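Local coordinates for protein eukaryotic translation initiation factor 4E type 5 (Leishmania major, PDB 7KCJ) that probably binds the 7-methylguanosine cap of messenger RNA and acts in the initiation of translation, at residues 17-23 with 47-53; 67-71 with 150-154; 135-141 with 154-160. All coordinates share one frame. Residues are numbered along the deposited sequence.

Contact 1: 17-23 with 47-53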
loop_
_atom_site.group_PDB
_atom_site.type_symbol
_atom_site.label_atom_id
_atom_site.label_comp_id
_atom_site.label_asym_id
_atom_site.label_seq_id
_atom_site.Cartn_x
_atom_site.Cartn_y
_atom_site.Cartn_z
ATOM N N LYS A 17 -11.708 0.205 -10.480
ATOM C CA LYS A 17 -11.408 -1.107 -9.891
ATOM C C LYS A 17 -9.921 -1.184 -9.569
ATOM O O LYS A 17 -9.108 -0.494 -10.188
ATOM C CB LYS A 17 -11.855 -2.266 -10.798
ATOM C CG LYS A 17 -11.524 -2.036 -12.273
ATOM C CD LYS A 17 -11.804 -3.245 -13.147
ATOM C CE LYS A 17 -11.343 -3.014 -14.568
ATOM N NZ LYS A 17 -11.373 -4.268 -15.368
ATOM N N TRP A 18 -9.562 -2.017 -8.595
ATOM C CA TRP A 18 -8.184 -2.186 -8.167
ATOM C C TRP A 18 -7.832 -3.666 -8.241
ATOM O O TRP A 18 -8.628 -4.494 -7.805
ATOM C CB TRP A 18 -8.026 -1.671 -6.712
ATOM C CG TRP A 18 -8.377 -0.211 -6.565
ATOM C CD1 TRP A 18 -9.625 0.344 -6.599
ATOM C CD2 TRP A 18 -7.456 0.881 -6.388
ATOM N NE1 TRP A 18 -9.539 1.715 -6.457
ATOM C CE2 TRP A 18 -8.216 2.071 -6.357
ATOM C CE3 TRP A 18 -6.073 0.964 -6.223
ATOM C CZ2 TRP A 18 -7.627 3.328 -6.185
ATOM C CZ3 TRP A 18 -5.487 2.215 -6.085
ATOM C CH2 TRP A 18 -6.262 3.374 -6.058
ATOM N N PHE A 19 -6.672 -4.009 -8.810
ATOM C CA PHE A 19 -6.234 -5.398 -8.855
ATOM C C PHE A 19 -5.328 -5.693 -7.664
ATOM O O PHE A 19 -4.390 -4.945 -7.390
ATOM C CB PHE A 19 -5.520 -5.740 -10.163
ATOM C CG PHE A 19 -5.430 -7.228 -10.387
ATOM C CD1 PHE A 19 -6.497 -7.931 -10.911
ATOM C CD2 PHE A 19 -4.291 -7.933 -10.035
ATOM C CE1 PHE A 19 -6.423 -9.311 -11.101
ATOM C CE2 PHE A 19 -4.219 -9.310 -10.225
ATOM C CZ PHE A 19 -5.284 -9.988 -10.750
ATOM N N VAL A 20 -5.604 -6.791 -6.967
ATOM C CA VAL A 20 -4.857 -7.180 -5.776
ATOM C C VAL A 20 -3.922 -8.340 -6.110
ATOM O O VAL A 20 -4.325 -9.300 -6.770
ATOM C CB VAL A 20 -5.802 -7.550 -4.601
ATOM C CG1 VAL A 20 -5.024 -7.690 -3.302
ATOM C CG2 VAL A 20 -6.921 -6.521 -4.436
ATOM N N SER A 21 -2.674 -8.238 -5.687
ATOM C CA SER A 21 -1.694 -9.294 -5.904
ATOM C C SER A 21 -0.740 -9.384 -4.718
ATOM O O SER A 21 -0.551 -8.413 -3.981
ATOM C CB SER A 21 -0.941 -9.084 -7.210
ATOM O OG SER A 21 -0.234 -7.865 -7.127
ATOM N N PHE A 22 -0.153 -10.553 -4.518
ATOM C CA PHE A 22 0.742 -10.776 -3.392
ATOM C C PHE A 22 2.108 -11.210 -3.885
ATOM O O PHE A 22 2.209 -12.233 -4.549
ATOM C CB PHE A 22 0.130 -11.834 -2.463
ATOM C CG PHE A 22 1.052 -12.336 -1.383
ATOM C CD1 PHE A 22 1.415 -11.521 -0.329
ATOM C CD2 PHE A 22 1.543 -13.621 -1.417
ATOM C CE1 PHE A 22 2.256 -11.980 0.659
ATOM C CE2 PHE A 22 2.379 -14.080 -0.420
ATOM C CZ PHE A 22 2.736 -13.256 0.602
ATOM N N LEU A 23 3.154 -10.486 -3.534
ATOM C CA LEU A 23 4.517 -10.845 -3.919
ATOM C C LEU A 23 5.292 -11.270 -2.679
ATOM O O LEU A 23 5.561 -10.450 -1.812
ATOM C CB LEU A 23 5.222 -9.668 -4.614
ATOM C CG LEU A 23 6.746 -9.831 -4.955
ATOM C CD1 LEU A 23 7.021 -11.085 -5.720
ATOM C CD2 LEU A 23 7.258 -8.681 -5.785
ATOM N N THR A 47 4.984 -13.412 -8.457
ATOM C CA THR A 47 3.824 -12.677 -7.987
ATOM C C THR A 47 2.618 -13.655 -8.034
ATOM O O THR A 47 2.512 -14.469 -8.970
ATOM C CB THR A 47 3.586 -11.463 -8.928
ATOM O OG1 THR A 47 4.657 -10.528 -8.775
ATOM C CG2 THR A 47 2.237 -10.769 -8.681
ATOM N N GLN A 48 1.759 -13.628 -6.993
ATOM C CA GLN A 48 0.583 -14.471 -6.924
ATOM C C GLN A 48 -0.604 -13.542 -7.091
ATOM O O GLN A 48 -0.834 -12.702 -6.233
ATOM C CB GLN A 48 0.536 -15.191 -5.566
ATOM C CG GLN A 48 1.860 -15.864 -5.187
ATOM C CD GLN A 48 1.773 -16.693 -3.916
ATOM O OE1 GLN A 48 0.726 -16.762 -3.254
ATOM N NE2 GLN A 48 2.863 -17.330 -3.540
ATOM N N LYS A 49 -1.313 -13.637 -8.220
ATOM C CA LYS A 49 -2.460 -12.766 -8.477
ATOM C C LYS A 49 -3.677 -13.172 -7.686
ATOM O O LYS A 49 -3.965 -14.359 -7.551
ATOM C CB LYS A 49 -2.837 -12.749 -9.963
ATOM C CG LYS A 49 -1.752 -12.180 -10.866
ATOM C CD LYS A 49 -2.257 -12.013 -12.289
ATOM C CE LYS A 49 -1.225 -11.320 -13.167
ATOM N NZ LYS A 49 -1.823 -10.683 -14.378
ATOM N N LEU A 50 -4.408 -12.174 -7.175
ATOM C CA LEU A 50 -5.652 -12.455 -6.479
ATOM C C LEU A 50 -6.754 -12.116 -7.503
ATOM O O LEU A 50 -6.904 -12.882 -8.444
ATOM C CB LEU A 50 -5.759 -11.745 -5.112
ATOM C CG LEU A 50 -4.935 -12.348 -3.951
ATOM C CD1 LEU A 50 -3.461 -11.945 -4.026
ATOM C CD2 LEU A 50 -5.550 -11.943 -2.581
ATOM N N ASP A 51 -7.422 -10.955 -7.424
ATOM C CA ASP A 51 -8.473 -10.586 -8.370
ATOM C C ASP A 51 -8.820 -9.081 -8.230
ATOM O O ASP A 51 -8.305 -8.398 -7.338
ATOM C CB ASP A 51 -9.723 -11.435 -8.075
ATOM C CG ASP A 51 -10.650 -11.658 -9.251
ATOM O OD1 ASP A 51 -10.442 -11.009 -10.315
ATOM O OD2 ASP A 51 -11.573 -12.493 -9.120
ATOM N N TRP A 52 -9.704 -8.578 -9.099
ATOM C CA TRP A 52 -10.176 -7.205 -9.049
ATOM C C TRP A 52 -11.094 -7.007 -7.857
ATOM O O TRP A 52 -11.875 -7.902 -7.528
ATOM C CB TRP A 52 -11.034 -6.906 -10.290
ATOM C CG TRP A 52 -10.301 -6.933 -11.590
ATOM C CD1 TRP A 52 -10.377 -7.891 -12.560
ATOM C CD2 TRP A 52 -9.394 -5.931 -12.078
ATOM N NE1 TRP A 52 -9.564 -7.551 -13.622
ATOM C CE2 TRP A 52 -8.948 -6.353 -13.350
ATOM C CE3 TRP A 52 -8.888 -4.737 -11.545
ATOM C CZ2 TRP A 52 -8.065 -5.592 -14.117
ATOM C CZ3 TRP A 52 -8.007 -3.987 -12.299
ATOM C CH2 TRP A 52 -7.625 -4.399 -13.579
ATOM N N ILE A 53 -11.084 -5.805 -7.281
ATOM C CA ILE A 53 -12.011 -5.437 -6.234
ATOM C C ILE A 53 -12.688 -4.108 -6.641
ATOM O O ILE A 53 -12.029 -3.194 -7.143
ATOM C CB ILE A 53 -11.379 -5.395 -4.819
ATOM C CG1 ILE A 53 -10.177 -4.392 -4.731
ATOM C CG2 ILE A 53 -11.006 -6.808 -4.336
ATOM C CD1 ILE A 53 -9.597 -4.229 -3.317
#
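Thr47 leaves helix 39-46 and turns the chain into an edge strand that runs antiparallel to 17-23, the axes inclined at 164° and approaching to 4.6 Å. Its methyl CG2 lies 3.9 Å from Ser21 CB, while its hydroxyl is bonded to Ala43 O in that helix. Gln48 opens the ladder with a hydrogen-bonded pair: Gln48 N to Phe22 O and Phe22 N to Gln48 O are both 2.8 Å. Lys49 stands across from Ser21, and its CB meets the edge of the Phe19 ring at CE2, 3.7 Å away; its NZ reaches Lys85 O.

The register breaks at the next two residues. Leu50 and Asp51 both face Val20, which defines a classic beta bulge: Leu50 N binds Val20 O at 2.9 Å and Val20 N binds Asp51 O at 3.2 Å. Asp51 OD1 turns back onto its own strand, accepting from Trp52 N at 2.8 Å.

Trp52 becomes the hub of one sheet face. The edge of Phe19 meets one side of the indole in a T-shaped pair (centroids of the Phe19 ring and the Trp52 five-membered ring 5.1 Å apart, planes at 79°), and Lys17 covers the opposite side, with NZ in a cation-pi contact 4.0 Å from the six-membered ring centroid. Ile53 closes the ladder with Trp18, Ile53 N to Trp18 O measuring 2.8 Å and Trp18 N to Ile53 O 3.1 Å.

Strand 77-82 flanks 13-23 on its other side, helix 56-64 packs beneath Val20, Leu50 and Ile53, and 48-55 is one of the two outermost strands of the sheet.

Contact 2: 67-71 with 150-154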
loop_
_atom_site.group_PDB
_atom_site.type_symbol
_atom_site.label_atom_id
_atom_site.label_comp_id
_atom_site.label_asym_id
_atom_site.label_seq_id
_atom_site.Cartn_x
_atom_site.Cartn_y
_atom_site.Cartn_z
ATOM N N PRO A 67 -3.657 -14.028 5.989
ATOM C CA PRO A 67 -3.265 -13.734 7.384
ATOM C C PRO A 67 -3.237 -12.207 7.595
ATOM O O PRO A 67 -3.282 -11.425 6.621
ATOM C CB PRO A 67 -1.832 -14.285 7.468
ATOM C CG PRO A 67 -1.716 -15.260 6.301
ATOM C CD PRO A 67 -2.559 -14.645 5.233
ATOM N N LYS A 68 -3.159 -11.747 8.857
ATOM C CA LYS A 68 -3.061 -10.294 9.132
ATOM C C LYS A 68 -1.818 -9.714 8.431
ATOM O O LYS A 68 -0.855 -10.452 8.237
ATOM C CB LYS A 68 -3.012 -10.021 10.635
ATOM C CG LYS A 68 -4.305 -10.416 11.334
ATOM C CD LYS A 68 -4.285 -10.035 12.793
ATOM C CE LYS A 68 -5.678 -9.775 13.342
ATOM N NZ LYS A 68 -6.249 -8.499 12.815
ATOM N N VAL A 69 -1.855 -8.446 7.968
ATOM C CA VAL A 69 -0.729 -7.845 7.243
ATOM C C VAL A 69 0.630 -8.057 7.925
ATOM O O VAL A 69 1.574 -8.457 7.245
ATOM C CB VAL A 69 -0.960 -6.349 6.923
ATOM C CG1 VAL A 69 0.288 -5.737 6.290
ATOM C CG2 VAL A 69 -2.154 -6.181 6.002
ATOM N N HIS A 70 0.719 -7.842 9.257
ATOM C CA HIS A 70 1.983 -8.038 9.974
ATOM C C HIS A 70 2.495 -9.469 9.910
ATOM O O HIS A 70 3.697 -9.704 10.057
ATOM C CB HIS A 70 1.905 -7.536 11.422
ATOM C CG HIS A 70 0.834 -8.176 12.259
ATOM N ND1 HIS A 70 1.126 -9.209 13.145
ATOM C CD2 HIS A 70 -0.483 -7.886 12.347
ATOM C CE1 HIS A 70 -0.022 -9.517 13.726
ATOM N NE2 HIS A 70 -1.019 -8.757 13.273
ATOM N N GLN A 71 1.615 -10.422 9.626
ATOM C CA GLN A 71 1.965 -11.833 9.485
ATOM C C GLN A 71 2.263 -12.272 8.090
ATOM O O GLN A 71 2.588 -13.446 7.912
ATOM C CB GLN A 71 0.869 -12.734 10.054
ATOM C CG GLN A 71 0.793 -12.703 11.557
ATOM C CD GLN A 71 2.166 -13.030 12.170
ATOM O OE1 GLN A 71 2.835 -14.034 11.831
ATOM N NE2 GLN A 71 2.647 -12.148 13.041
ATOM N N SER A 150 6.403 -6.299 16.888
ATOM C CA SER A 150 5.974 -7.477 16.154
ATOM C C SER A 150 4.810 -7.250 15.159
ATOM O O SER A 150 4.644 -8.048 14.239
ATOM C CB SER A 150 5.646 -8.593 17.130
ATOM O OG SER A 150 4.508 -8.245 17.904
ATOM N N GLU A 151 4.007 -6.188 15.327
ATOM C CA GLU A 151 2.920 -5.932 14.376
ATOM C C GLU A 151 3.211 -4.777 13.424
ATOM O O GLU A 151 2.313 -4.328 12.733
ATOM C CB GLU A 151 1.576 -5.756 15.081
ATOM C CG GLU A 151 1.242 -6.951 15.959
ATOM C CD GLU A 151 -0.143 -6.960 16.572
ATOM O OE1 GLU A 151 -1.032 -6.253 16.051
ATOM O OE2 GLU A 151 -0.336 -7.686 17.571
ATOM N N GLN A 152 4.459 -4.328 13.346
ATOM C CA GLN A 152 4.839 -3.224 12.481
ATOM C C GLN A 152 4.637 -3.517 11.001
ATOM O O GLN A 152 4.981 -4.608 10.537
ATOM C CB GLN A 152 6.293 -2.828 12.722
ATOM C CG GLN A 152 6.694 -1.560 11.978
ATOM C CD GLN A 152 8.155 -1.212 12.153
ATOM O OE1 GLN A 152 8.935 -1.936 12.824
ATOM N NE2 GLN A 152 8.561 -0.108 11.518
ATOM N N ILE A 153 4.039 -2.556 10.273
ATOM C CA ILE A 153 3.837 -2.615 8.827
ATOM C C ILE A 153 4.209 -1.263 8.179
ATOM O O ILE A 153 4.295 -0.238 8.851
ATOM C CB ILE A 153 2.398 -3.057 8.428
ATOM C CG1 ILE A 153 1.339 -1.984 8.793
ATOM C CG2 ILE A 153 2.044 -4.400 9.034
ATOM C CD1 ILE A 153 -0.092 -2.349 8.420
ATOM N N ARG A 154 4.442 -1.274 6.860
ATOM C CA ARG A 154 4.682 -0.046 6.109
ATOM C C ARG A 154 3.725 0.038 4.950
ATOM O O ARG A 154 3.619 -0.914 4.190
ATOM C CB ARG A 154 6.113 0.041 5.568
ATOM C CG ARG A 154 6.360 1.402 4.888
ATOM C CD ARG A 154 7.643 1.468 4.104
ATOM N NE ARG A 154 8.826 1.152 4.887
ATOM C CZ ARG A 154 10.039 0.977 4.365
ATOM N NH1 ARG A 154 10.222 1.055 3.048
ATOM N NH2 ARG A 154 11.070 0.688 5.150
#
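This is a small contact between a loop and the start of a strand, made by van der Waals packing and one CH-pi contact: the loop that follows helix 56-64 meets the residues leading into strand 153-159 and its first residue, Ile153, at the N-terminal end of that inner strand. Only 243 Å² is buried in all, and direct hydrogen bonds between the two segments are absent.

A tight turn presents the first segment. Gln71 N is bonded to Lys68 O at 2.8 Å, and the two residues spanned by that bond, Val69 and His70, are the ones that reach across. Val69 offers its CG1 methyl group to Ile153 CG2, 3.5 Å away; the same Ile153 CG2 lies 3.7 Å from the backbone N of His70, so one methyl group fits against both residues of the turn.

His70 makes the broader contact. Its CB rests 3.5 Å from Glu151 O, and the side chain of Glu151 lies over the imidazole, CG being 3.7 Å from the ring centroid and 14° off the normal, a CH-pi contact. On its own segment His70 ND1 receives a weak bond from Gln71 NE2 at 3.3 Å.

The arrangement illustrates how a connecting loop can be seated on the fold by a few atoms. Leu113 of helix 108-121 touches both Val69 and Ile153, so the three side chains form one apolar cluster, while the backbone of Ile153 pairs with Leu103 and that of Arg154 with Ala142, which places the start of strand 153-159 between strands 97-103 and 136-143.

Contact 3: 135-141 with 154-160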
loop_
_atom_site.group_PDB
_atom_site.type_symbol
_atom_site.label_atom_id
_atom_site.label_comp_id
_atom_site.label_asym_id
_atom_site.label_seq_id
_atom_site.Cartn_x
_atom_site.Cartn_y
_atom_site.Cartn_z
ATOM N N VAL A 135 -5.346 11.171 -7.080
ATOM C CA VAL A 135 -4.108 10.916 -7.799
ATOM C C VAL A 135 -3.285 9.707 -7.224
ATOM O O VAL A 135 -2.269 9.318 -7.804
ATOM C CB VAL A 135 -3.354 12.275 -7.827
ATOM C CG1 VAL A 135 -2.004 12.253 -7.114
ATOM C CG2 VAL A 135 -3.267 12.849 -9.233
ATOM N N CYS A 136 -3.770 9.074 -6.144
ATOM C CA CYS A 136 -3.118 7.911 -5.545
ATOM C C CYS A 136 -3.494 6.643 -6.369
ATOM O O CYS A 136 -4.633 6.207 -6.292
ATOM C CB CYS A 136 -3.518 7.785 -4.074
ATOM S SG CYS A 136 -3.189 9.270 -3.076
ATOM N N ASP A 137 -2.569 6.084 -7.192
ATOM C CA ASP A 137 -2.907 4.935 -8.051
ATOM C C ASP A 137 -2.345 3.587 -7.669
ATOM O O ASP A 137 -2.740 2.601 -8.286
ATOM C CB ASP A 137 -2.527 5.182 -9.509
ATOM C CG ASP A 137 -3.252 6.341 -10.121
ATOM O OD1 ASP A 137 -4.462 6.487 -9.855
ATOM O OD2 ASP A 137 -2.608 7.116 -10.852
ATOM N N VAL A 138 -1.400 3.515 -6.744
ATOM C CA VAL A 138 -0.839 2.244 -6.303
ATOM C C VAL A 138 -0.671 2.290 -4.791
ATOM O O VAL A 138 -0.184 3.293 -4.235
ATOM C CB VAL A 138 0.500 1.835 -6.990
ATOM C CG1 VAL A 138 1.064 0.559 -6.376
ATOM C CG2 VAL A 138 0.341 1.651 -8.496
ATOM N N LEU A 139 -1.024 1.198 -4.132
ATOM C CA LEU A 139 -0.873 1.064 -2.705
ATOM C C LEU A 139 -0.112 -0.235 -2.462
ATOM O O LEU A 139 -0.513 -1.274 -2.973
ATOM C CB LEU A 139 -2.265 0.986 -2.086
ATOM C CG LEU A 139 -2.410 1.274 -0.614
ATOM C CD1 LEU A 139 -1.959 2.676 -0.280
ATOM C CD2 LEU A 139 -3.872 1.146 -0.239
ATOM N N ARG A 140 1.009 -0.175 -1.727
ATOM C CA ARG A 140 1.815 -1.349 -1.435
ATOM C C ARG A 140 1.924 -1.506 0.074
ATOM O O ARG A 140 2.308 -0.576 0.760
ATOM C CB ARG A 140 3.202 -1.231 -2.077
ATOM C CG ARG A 140 3.168 -0.657 -3.492
ATOM C CD ARG A 140 4.115 -1.360 -4.418
ATOM N NE ARG A 140 5.501 -1.027 -4.124
ATOM C CZ ARG A 140 6.546 -1.749 -4.516
ATOM N NH1 ARG A 140 6.366 -2.871 -5.203
ATOM N NH2 ARG A 140 7.779 -1.355 -4.223
ATOM N N ILE A 141 1.535 -2.655 0.603
ATOM C CA ILE A 141 1.574 -2.914 2.039
ATOM C C ILE A 141 2.636 -3.960 2.355
ATOM O O ILE A 141 2.600 -5.045 1.785
ATOM C CB ILE A 141 0.184 -3.284 2.576
ATOM C CG1 ILE A 141 -0.886 -2.302 2.102
ATOM C CG2 ILE A 141 0.191 -3.355 4.070
ATOM C CD1 ILE A 141 -2.322 -2.788 2.459
ATOM N N ARG A 154 4.442 -1.274 6.860
ATOM C CA ARG A 154 4.682 -0.046 6.109
ATOM C C ARG A 154 3.725 0.038 4.950
ATOM O O ARG A 154 3.619 -0.914 4.190
ATOM C CB ARG A 154 6.113 0.041 5.568
ATOM C CG ARG A 154 6.360 1.402 4.888
ATOM C CD ARG A 154 7.643 1.468 4.104
ATOM N NE ARG A 154 8.826 1.152 4.887
ATOM C CZ ARG A 154 10.039 0.977 4.365
ATOM N NH1 ARG A 154 10.222 1.055 3.048
ATOM N NH2 ARG A 154 11.070 0.688 5.150
ATOM N N VAL A 155 3.050 1.164 4.796
ATOM C CA VAL A 155 2.174 1.393 3.665
ATOM C C VAL A 155 2.868 2.401 2.754
ATOM O O VAL A 155 3.335 3.447 3.213
ATOM C CB VAL A 155 0.767 1.867 4.085
ATOM C CG1 VAL A 155 -0.141 2.001 2.855
ATOM C CG2 VAL A 155 0.147 0.916 5.099
ATOM N N GLU A 156 3.016 2.058 1.489
ATOM C CA GLU A 156 3.662 2.905 0.491
ATOM C C GLU A 156 2.595 3.316 -0.523
ATOM O O GLU A 156 1.969 2.452 -1.136
ATOM C CB GLU A 156 4.792 2.120 -0.200
ATOM C CG GLU A 156 5.460 2.837 -1.371
ATOM C CD GLU A 156 6.570 2.044 -2.038
ATOM O OE1 GLU A 156 7.452 2.662 -2.673
ATOM O OE2 GLU A 156 6.556 0.796 -1.923
ATOM N N VAL A 157 2.381 4.617 -0.695
ATOM C CA VAL A 157 1.378 5.136 -1.632
ATOM C C VAL A 157 2.067 5.807 -2.809
ATOM O O VAL A 157 2.871 6.702 -2.582
ATOM C CB VAL A 157 0.463 6.180 -0.927
ATOM C CG1 VAL A 157 -0.711 6.560 -1.827
ATOM C CG2 VAL A 157 -0.025 5.687 0.443
ATOM N N TRP A 158 1.744 5.429 -4.056
ATOM C CA TRP A 158 2.332 6.063 -5.246
ATOM C C TRP A 158 1.358 7.051 -5.830
ATOM O O TRP A 158 0.226 6.686 -6.141
ATOM C CB TRP A 158 2.732 5.047 -6.330
ATOM C CG TRP A 158 3.842 4.092 -5.965
ATOM C CD1 TRP A 158 4.576 4.069 -4.811
ATOM C CD2 TRP A 158 4.323 3.004 -6.769
ATOM N NE1 TRP A 158 5.478 3.030 -4.848
ATOM C CE2 TRP A 158 5.346 2.365 -6.042
ATOM C CE3 TRP A 158 3.999 2.515 -8.042
ATOM C CZ2 TRP A 158 6.009 1.234 -6.523
ATOM C CZ3 TRP A 158 4.699 1.421 -8.533
ATOM C CH2 TRP A 158 5.697 0.803 -7.777
ATOM N N LEU A 159 1.770 8.311 -5.927
ATOM C CA LEU A 159 0.932 9.360 -6.489
ATOM C C LEU A 159 1.358 9.607 -7.934
ATOM O O LEU A 159 2.552 9.656 -8.209
ATOM C CB LEU A 159 1.072 10.678 -5.705
ATOM C CG LEU A 159 1.312 10.663 -4.186
ATOM C CD1 LEU A 159 1.274 12.027 -3.647
ATOM C CD2 LEU A 159 0.263 9.909 -3.469
ATOM N N SER A 160 0.408 9.802 -8.838
ATOM C CA SER A 160 0.742 10.105 -10.238
ATOM C C SER A 160 1.195 11.567 -10.424
ATOM O O SER A 160 1.908 11.872 -11.389
ATOM C CB SER A 160 -0.420 9.774 -11.164
ATOM O OG SER A 160 -1.554 10.576 -10.880
HETATM O O HOH W 1 -3.830 9.282 -11.744
#
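An accounting of donors and acceptors shows how a central beta hairpin and its neighbours satisfy most of its polar groups, and where a bulge leaves one unmet. Strands 136-141 and 154-159 run antiparallel at 165°, their axes 4.7 Å apart at closest approach. Arg140 and Glu156 form an antiparallel hydrogen-bonded pair, Arg140 N to Glu156 O at 2.9 Å and Glu156 N to Arg140 O at 2.8 Å. Trp158 N then gives to Val138 O at 2.9 Å, but the carbonyl of Trp158 is taken by Asp137 N at 3.0 Å. That shift of one residue is a beta bulge, and it leaves the buried Val138 N without a partner in the model. Past it, Ser160 N binds Val135 O at 2.9 Å.

Among the side chains, Glu156 OE2 forms a salt bridge with Arg140 NE at 3.0 Å, while OE1 accepts from Trp158 NE1 at 3.0 Å and also pairs with Arg98. The Arg140 guanidinium lies with one face against Trp158, NE to CZ2 being 3.3 Å. Asp137 OD1 is held in a salt bridge by Arg82, and its OD2 accepts from a water at 2.6 Å that also lies 2.8 Å from Ser160 OG.

The face opposite Arg140, Glu156 and Trp158 is apolar: Leu139 CD1 touches Val155 CG1 and Val157 CG2, each at 3.7 Å, and Cys136 SG meets Leu159 CD2 at 3.5 Å. Helix 108-121 covers this side through Leu113, Val116, Leu117 and Val120, while strands 77-82 and 97-103 flank the hairpin.

In the fold
All three contacts belong to one curved antiparallel sheet backed by helices, the cupped architecture of the eIF4E family, in which the cap is held on the side opposite the helices; no cap analogue is among these coordinates. Contact 1 builds an outer border and contact 3 the middle, their centres about 14 Å apart, yet they touch where Trp18 CH2 comes within 3.3 Å of Cys136 O. Contact 2 shares Arg154 and strand 153-159 with contact 3, and Val69 CG1 packs 3.3 Å from Ile141 CG2, although the centres lie about 17 Å apart. Contacts 1 and 2 do not meet: their nearest atoms are about 7 Å apart. Helix 108-121 reaches all three.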